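Local coordinates for protein alpha-L-rhamnosidase (Aspergillus terreus, PDB 6GSZ) that probably hydrolyses terminal non-reducing alpha-L-rhamnose residues in alpha-L-rhamnosides and binds calcium, at residues Gly649-Ala652 with Gly658-Leu661; Lys679-Ile684 with His700-Thr705. All coordinates share one frame; numbering follows the deposited sequence.

Contact 1 of 2, residues Gly649-Ala652 with Gly658-Leu661. With NAG (2-acetamido-2-deoxy-beta-D-glucopyranose), chain E; NAG (2-acetamido-2-deoxy-beta-D-glucopyranose), chain G.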
ATOM      1  N   GLY A 649     -19.026 -35.424   9.317  1.00 16.19           N
ATOM      2  CA  GLY A 649     -18.914 -34.025   8.926  1.00 16.24           C
ATOM      3  C   GLY A 649     -18.358 -33.091  10.000  1.00 15.85           C
ATOM      4  O   GLY A 649     -18.537 -31.879   9.863  1.00 18.46           O
ATOM      5  N   THR A 650     -17.786 -33.648  11.083  1.00 16.53           N
ATOM      6  CA  THR A 650     -17.194 -32.872  12.168  1.00 17.64           C
ATOM      7  C   THR A 650     -15.721 -32.555  11.870  1.00 15.97           C
ATOM      8  O   THR A 650     -14.974 -33.407  11.437  1.00 16.03           O
ATOM      9  CB  THR A 650     -17.298 -33.650  13.491  1.00 17.99           C
ATOM     10  OG1 THR A 650     -18.666 -34.016  13.684  1.00 19.24           O
ATOM     11  CG2 THR A 650     -16.809 -32.841  14.669  1.00 19.75           C
ATOM     12  N   MET A 651     -15.324 -31.300  12.104  1.00 15.76           N
ATOM     13  CA  MET A 651     -13.934 -30.925  11.904  1.00 15.89           C
ATOM     14  C   MET A 651     -13.071 -31.459  13.059  1.00 16.93           C
ATOM     15  O   MET A 651     -13.536 -31.530  14.210  1.00 17.80           O
ATOM     16  CB  MET A 651     -13.799 -29.408  11.857  1.00 17.35           C
ATOM     17  CG  MET A 651     -14.486 -28.783  10.649  1.00 16.22           C
ATOM     18  SD  MET A 651     -14.045 -29.492   9.044  1.00 16.87           S
ATOM     19  CE  MET A 651     -12.280 -29.261   9.081  1.00 15.12           C
ATOM     20  N   ALA A 652     -11.797 -31.758  12.756  1.00 17.62           N
ATOM     21  CA  ALA A 652     -10.850 -32.196  13.780  1.00 17.96           C
ATOM     22  C   ALA A 652     -10.785 -31.164  14.925  1.00 17.35           C
ATOM     23  O   ALA A 652     -10.706 -31.538  16.102  1.00 19.62           O
ATOM     24  CB  ALA A 652      -9.489 -32.429  13.165  1.00 18.96           C
ATOM     25  N   GLY A 658     -11.320 -23.331  12.229  1.00 13.84           N
ATOM     26  CA  GLY A 658     -11.413 -24.706  11.772  1.00 14.15           C
ATOM     27  C   GLY A 658     -12.678 -25.022  10.971  1.00 14.15           C
ATOM     28  O   GLY A 658     -12.613 -25.855  10.047  1.00 14.98           O
ATOM     29  N   LEU A 659     -13.770 -24.318  11.289  1.00 14.31           N
ATOM     30  CA  LEU A 659     -14.996 -24.418  10.517  1.00 14.31           C
ATOM     31  C   LEU A 659     -14.994 -23.422   9.351  1.00 14.12           C
ATOM     32  O   LEU A 659     -15.459 -23.726   8.269  1.00 13.98           O
ATOM     33  CB  LEU A 659     -16.185 -24.179  11.439  1.00 14.67           C
ATOM     34  CG  LEU A 659     -16.518 -25.368  12.333  1.00 15.81           C
ATOM     35  CD1 LEU A 659     -17.235 -24.893  13.569  1.00 17.62           C
ATOM     36  CD2 LEU A 659     -17.324 -26.407  11.580  1.00 19.45           C
ATOM     37  N   ALA A 660     -14.568 -22.176   9.581  1.00 13.80           N
ATOM     38  CA  ALA A 660     -14.728 -21.139   8.545  1.00 12.97           C
ATOM     39  C   ALA A 660     -13.950 -21.515   7.275  1.00 13.81           C
ATOM     40  O   ALA A 660     -14.412 -21.312   6.147  1.00 13.59           O
ATOM     41  CB  ALA A 660     -14.300 -19.792   9.051  1.00 14.87           C
ATOM     42  N   LEU A 661     -12.731 -22.039   7.428  1.00 13.41           N
ATOM     43  CA  LEU A 661     -11.928 -22.334   6.222  1.00 12.80           C
ATOM     44  C   LEU A 661     -12.572 -23.373   5.306  1.00 11.93           C
ATOM     45  O   LEU A 661     -12.709 -23.088   4.099  1.00 12.88           O
ATOM     46  CB  LEU A 661     -10.488 -22.685   6.592  1.00 12.93           C
ATOM     47  CG  LEU A 661      -9.709 -21.618   7.340  1.00 13.45           C
ATOM     48  CD1 LEU A 661      -8.292 -22.083   7.617  1.00 14.57           C
ATOM     49  CD2 LEU A 661      -9.701 -20.302   6.570  1.00 13.42           C
TER
HETATM   50  C1  NAG E   1      -7.111 -30.376  16.692  1.00 24.58           C
HETATM   51  C2  NAG E   1      -6.672 -30.579  18.115  1.00 31.16           C
HETATM   52  C3  NAG E   1      -5.497 -31.561  18.195  1.00 32.21           C
HETATM   53  C4  NAG E   1      -5.708 -32.845  17.398  1.00 29.60           C
HETATM   54  C5  NAG E   1      -6.105 -32.463  15.957  1.00 28.39           C
HETATM   55  C6  NAG E   1      -6.318 -33.651  15.014  1.00 30.83           C
HETATM   56  C7  NAG E   1      -5.266 -28.508  18.126  1.00 35.22           C
HETATM   57  C8  NAG E   1      -4.998 -27.234  18.832  1.00 39.92           C
HETATM   58  N2  NAG E   1      -6.291 -29.271  18.637  1.00 32.32           N
HETATM   59  O3  NAG E   1      -5.278 -31.822  19.553  1.00 38.12           O
HETATM   60  O4  NAG E   1      -4.432 -33.463  17.243  1.00 34.20           O
HETATM   61  O5  NAG E   1      -7.261 -31.637  16.017  1.00 25.37           O
HETATM   62  O6  NAG E   1      -7.332 -34.497  15.562  1.00 37.70           O
HETATM   63  O7  NAG E   1      -4.540 -28.769  17.148  1.00 33.29           O
HETATM   64  C1  NAG G 917     -19.918 -37.515  14.913  0.50 21.51           C
HETATM   65  C2  NAG G 917     -18.380 -37.847  14.886  0.50 23.66           C
HETATM   66  C3  NAG G 917     -17.686 -37.372  16.207  0.50 28.56           C
HETATM   67  C4  NAG G 917     -18.193 -36.034  16.731  0.50 33.32           C
HETATM   68  C5  NAG G 917     -19.718 -36.032  16.768  0.50 33.53           C
HETATM   69  C6  NAG G 917     -20.295 -34.676  17.135  0.50 36.69           C
HETATM   70  C7  NAG G 917     -17.876 -39.733  13.299  0.50 21.41           C
HETATM   71  C8  NAG G 917     -17.439 -41.165  13.099  0.50 21.90           C
HETATM   72  N2  NAG G 917     -18.084 -39.278  14.579  0.50 22.91           N
HETATM   73  O3  NAG G 917     -16.290 -37.106  16.088  0.50 28.92           O
HETATM   74  O4  NAG G 917     -17.589 -35.719  18.009  0.50 44.29           O
HETATM   75  O5  NAG G 917     -20.194 -36.259  15.452  0.50 25.51           O
HETATM   76  O6  NAG G 917     -21.719 -34.811  17.250  0.50 45.31           O
HETATM   77  O7  NAG G 917     -17.997 -39.048  12.321  0.50 15.31           O

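Contact 2 of 2, residues Lys679-Ile684 with His700-Thr705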
ATOM      1  N   LYS A 679     -24.194 -24.058  10.684  1.00 16.87           N
ATOM      2  CA  LYS A 679     -24.995 -23.888  11.909  1.00 17.57           C
ATOM      3  C   LYS A 679     -24.142 -24.135  13.174  1.00 16.29           C
ATOM      4  O   LYS A 679     -24.345 -23.445  14.201  1.00 18.96           O
ATOM      5  CB  LYS A 679     -26.236 -24.777  11.844  1.00 19.20           C
ATOM      6  CG  LYS A 679     -27.247 -24.407  10.770  1.00 22.36           C
ATOM      7  CD  LYS A 679     -27.874 -23.070  11.011  1.00 27.40           C
ATOM      8  CE  LYS A 679     -29.003 -22.748  10.058  1.00 33.04           C
ATOM      9  NZ  LYS A 679     -29.480 -21.365  10.329  1.00 33.96           N
ATOM     10  N   ARG A 680     -23.211 -25.092  13.130  1.00 15.86           N
ATOM     11  CA  ARG A 680     -22.332 -25.306  14.277  1.00 17.09           C
ATOM     12  C   ARG A 680     -21.396 -24.117  14.492  1.00 17.61           C
ATOM     13  O   ARG A 680     -21.136 -23.761  15.647  1.00 18.50           O
ATOM     14  CB  ARG A 680     -21.490 -26.574  14.124  1.00 17.39           C
ATOM     15  CG  ARG A 680     -22.320 -27.840  14.140  1.00 18.79           C
ATOM     16  CD  ARG A 680     -21.513 -29.077  14.463  1.00 19.27           C
ATOM     17  NE  ARG A 680     -20.349 -29.260  13.623  1.00 18.33           N
ATOM     18  CZ  ARG A 680     -20.325 -29.718  12.387  1.00 18.32           C
ATOM     19  NH1 ARG A 680     -21.453 -30.143  11.817  1.00 19.92           N
ATOM     20  NH2 ARG A 680     -19.177 -29.714  11.717  1.00 17.57           N
ATOM     21  N   LEU A 681     -20.944 -23.491  13.396  1.00 16.79           N
ATOM     22  CA  LEU A 681     -20.104 -22.286  13.505  1.00 14.87           C
ATOM     23  C   LEU A 681     -20.867 -21.183  14.255  1.00 16.04           C
ATOM     24  O   LEU A 681     -20.349 -20.530  15.200  1.00 17.56           O
ATOM     25  CB  LEU A 681     -19.631 -21.835  12.112  1.00 15.35           C
ATOM     26  CG  LEU A 681     -18.850 -20.516  12.105  1.00 15.89           C
ATOM     27  CD1 LEU A 681     -17.618 -20.518  13.040  1.00 16.97           C
ATOM     28  CD2 LEU A 681     -18.402 -20.187  10.663  1.00 17.50           C
ATOM     29  N   VAL A 682     -22.117 -20.958  13.850  1.00 16.05           N
ATOM     30  CA  VAL A 682     -22.955 -19.912  14.478  1.00 16.98           C
ATOM     31  C   VAL A 682     -23.144 -20.237  15.970  1.00 19.23           C
ATOM     32  O   VAL A 682     -23.103 -19.316  16.799  1.00 19.29           O
ATOM     33  CB  VAL A 682     -24.309 -19.766  13.765  1.00 18.54           C
ATOM     34  CG1 VAL A 682     -25.276 -18.898  14.566  1.00 21.23           C
ATOM     35  CG2 VAL A 682     -24.131 -19.215  12.363  1.00 19.96           C
ATOM     36  N   ASN A 683     -23.343 -21.519  16.299  1.00 18.30           N
ATOM     37  CA  ASN A 683     -23.536 -21.941  17.680  1.00 21.08           C
ATOM     38  C   ASN A 683     -22.276 -21.668  18.513  1.00 20.19           C
ATOM     39  O   ASN A 683     -22.420 -21.151  19.636  1.00 21.45           O
ATOM     40  CB  ASN A 683     -23.942 -23.413  17.766  1.00 27.65           C
ATOM     41  CG  ASN A 683     -24.275 -23.831  19.180  1.00 30.78           C
ATOM     42  OD1 ASN A 683     -25.191 -23.279  19.780  1.00 31.92           O
ATOM     43  ND2 ASN A 683     -23.522 -24.767  19.726  1.00 31.71           N
ATOM     44  N   ILE A 684     -21.090 -22.007  17.979  1.00 19.95           N
ATOM     45  CA  ILE A 684     -19.801 -21.757  18.681  1.00 17.91           C
ATOM     46  C   ILE A 684     -19.629 -20.250  18.930  1.00 19.31           C
ATOM     47  O   ILE A 684     -19.201 -19.861  20.023  1.00 20.34           O
ATOM     48  CB  ILE A 684     -18.615 -22.342  17.880  1.00 22.44           C
ATOM     49  CG1 ILE A 684     -18.549 -23.862  18.039  1.00 26.37           C
ATOM     50  CG2 ILE A 684     -17.308 -21.667  18.272  1.00 28.93           C
ATOM     51  CD1 ILE A 684     -17.963 -24.583  16.834  1.00 36.90           C
ATOM     52  N   HIS A 700      -9.986 -12.582   8.056  1.00 12.54           N
ATOM     53  CA  HIS A 700     -10.347 -11.889   6.830  1.00 11.92           C
ATOM     54  C   HIS A 700     -11.520 -12.552   6.102  1.00 11.66           C
ATOM     55  O   HIS A 700     -12.165 -11.882   5.241  1.00 13.67           O
ATOM     56  CB  HIS A 700      -9.153 -11.712   5.884  1.00 12.72           C
ATOM     57  CG  HIS A 700      -8.650 -12.973   5.268  1.00 12.15           C
ATOM     58  ND1 HIS A 700      -8.788 -13.210   3.915  1.00 13.85           N
ATOM     59  CD2 HIS A 700      -7.978 -14.037   5.773  1.00 12.79           C
ATOM     60  CE1 HIS A 700      -8.221 -14.371   3.617  1.00 14.33           C
ATOM     61  NE2 HIS A 700      -7.711 -14.900   4.741  1.00 13.31           N
ATOM     62  N   LEU A 701     -11.788 -13.822   6.423  1.00 12.07           N
ATOM     63  CA  LEU A 701     -12.835 -14.572   5.719  1.00 12.95           C
ATOM     64  C   LEU A 701     -14.075 -14.812   6.583  1.00 12.70           C
ATOM     65  O   LEU A 701     -15.100 -15.275   6.081  1.00 14.31           O
ATOM     66  CB  LEU A 701     -12.257 -15.912   5.267  1.00 14.28           C
ATOM     67  CG  LEU A 701     -11.133 -15.891   4.267  1.00 16.82           C
ATOM     68  CD1 LEU A 701     -10.632 -17.333   4.085  1.00 17.49           C
ATOM     69  CD2 LEU A 701     -11.600 -15.233   2.971  1.00 19.06           C
ATOM     70  N   LEU A 702     -14.026 -14.520   7.872  1.00 12.28           N
ATOM     71  CA  LEU A 702     -15.084 -14.954   8.792  1.00 14.07           C
ATOM     72  C   LEU A 702     -16.442 -14.356   8.408  1.00 12.77           C
ATOM     73  O   LEU A 702     -17.447 -15.063   8.303  1.00 13.22           O
ATOM     74  CB  LEU A 702     -14.708 -14.607  10.233  1.00 15.21           C
ATOM     75  CG  LEU A 702     -15.712 -15.048  11.292  1.00 17.09           C
ATOM     76  CD1 LEU A 702     -15.909 -16.565  11.261  1.00 20.10           C
ATOM     77  CD2 LEU A 702     -15.254 -14.593  12.672  1.00 19.06           C
ATOM     78  N   GLY A 703     -16.538 -13.044   8.207  1.00 12.31           N
ATOM     79  CA  GLY A 703     -17.799 -12.421   7.861  1.00 13.36           C
ATOM     80  C   GLY A 703     -18.321 -12.922   6.533  1.00 12.97           C
ATOM     81  O   GLY A 703     -19.528 -13.166   6.379  1.00 13.57           O
ATOM     82  N   HIS A 704     -17.441 -13.070   5.549  1.00 12.76           N
ATOM     83  CA  HIS A 704     -17.838 -13.525   4.229  1.00 13.62           C
ATOM     84  C   HIS A 704     -18.342 -14.958   4.287  1.00 13.29           C
ATOM     85  O   HIS A 704     -19.263 -15.322   3.533  1.00 14.54           O
ATOM     86  CB  HIS A 704     -16.710 -13.394   3.216  1.00 14.05           C
ATOM     87  CG  HIS A 704     -16.326 -11.978   3.019  1.00 13.03           C
ATOM     88  ND1 HIS A 704     -17.204 -11.050   2.507  1.00 15.87           N
ATOM     89  CD2 HIS A 704     -15.190 -11.311   3.321  1.00 15.13           C
ATOM     90  CE1 HIS A 704     -16.606  -9.864   2.467  1.00 13.50           C
ATOM     91  NE2 HIS A 704     -15.376  -9.999   2.981  1.00 14.18           N
ATOM     92  N   THR A 705     -17.777 -15.768   5.176  1.00 12.82           N
ATOM     93  CA  THR A 705     -18.170 -17.145   5.317  1.00 12.92           C
ATOM     94  C   THR A 705     -19.590 -17.189   5.886  1.00 13.21           C
ATOM     95  O   THR A 705     -20.474 -17.942   5.408  1.00 14.31           O
ATOM     96  CB  THR A 705     -17.211 -17.933   6.215  1.00 14.78           C
ATOM     97  OG1 THR A 705     -15.897 -17.927   5.642  1.00 15.55           O
ATOM     98  CG2 THR A 705     -17.669 -19.360   6.419  1.00 14.54           C
TER

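Contact 1 of 2, residues Gly649-Ala652 with Gly658-Leu661
One face of the Gly658 peptide group is overlaid, at its oxygen end, by the hooked side chain of Met651. CG of Met651 stands 3.5 Å from Gly658 O and about 3 Å off the peptide plane, over the face. The methyl CE lies on the same face but approaches more nearly from the end of the C=O bond, 3.6 Å from Gly658 O; SD sits between them, 4.0 Å from that oxygen. The hook comes from two successive bends, at chi2 (-52°) and chi3 (-57°), which curl the thioether back round the carbonyl. Gly658 O is buried here with no hydrogen-bond partner in the model; across the contact it meets only carbons and the sulfur of Met651. Beside it, Leu659 brings CD2 to 3.8 Å from Met651 CG; the two side chains run at a slant to each other, and this branch is where they touch. The CB of Leu659 does not aim at the loop, but with CG beside the backbone N (chi1 -76°) its branched end comes nearer.

Two sugars lie close to residues 649-652, one at Thr650 and one at Ala652. Thr650 directs its side chain away from the helix, its OG1 hydrogen-bonded to Asn648 and 3.2 Å from O5 of the N-acetylglucosamine of chain G, while Ala652 O is 3.4 Å from O5 of the one of chain E. Asn648 is a glycosylated asparagine.

Backbone N of Met651 is held by Glu654, and Gly658 N by Thr655 OG1. The loop leaves helix 623-644 and enters helix 656-664 within the six-hairpin glycosidase domain; Met651 also packs on Leu600 of helix 598-619, and Leu659 on Ala677 and Leu681 of helix 671-687.

Contact 2 of 2, residues Lys679-Ile684 with His700-Thr705
Leu681 points from helix 671-687 toward helix 699-708 and ends in CD2, which meets a leucine methyl and a threonine methyl from directions nearly at right angles. Leu702 CD1 lies 4.4 Å from Leu681 CD2 and Thr705 CG2 also 4.4 Å from it, so a single branch makes both contacts. The two leucines share one shape, CG anti to the backbone N (chi1 175° in Leu681) and the fork turned alike at chi2 (56°), which leaves CD2 of Leu681 extended, anti to its CA. The CB of Leu702 does not aim straight at the other helix, yet its end swings nearer. The CB of Thr705 points toward helix 671-687, and its two branches part, CG2 meeting the leucine while OG1 turns back to its own helix.

There OG1 is hydrogen-bonded to Leu701 O at 2.8 Å, from well above the carbonyl plane (49° out of it). Leu701 O also accepts the backbone N of Thr705 at 2.9 Å, so one carbonyl takes two donors from the same residue. Leu706 of helix 699-708 adds to the packing on Leu681.

Across the interface the touching groups are all methyls, loosely spaced. The one hydroxyl among these three side chains is satisfied within its own helix, which would hold the rotation of Thr705 so that its methyl faces the leucine.

In the fold
Contacts 1 and 2 lie with their centres 11 Å apart in the six-hairpin glycosidase domain, and helix 671-687 joins them. Arg680 NH2 is probably hydrogen-bonded to Gly649 O at 2.9 Å, and Arg680 NE forms a salt bridge with Glu654. Leu659 CD1 packs 3.4 Å from Ile684 CD1. The side chains of Met651 and Thr705 are about 12 Å and 8 Å from that of Asp666, a calcium-binding residue. From contact 2, His700 and His704 reach Ala476 and Arg479 of helix 471-484, which also carries Asp473 of the glucose pocket; contact 1 lies instead beside surface glycans.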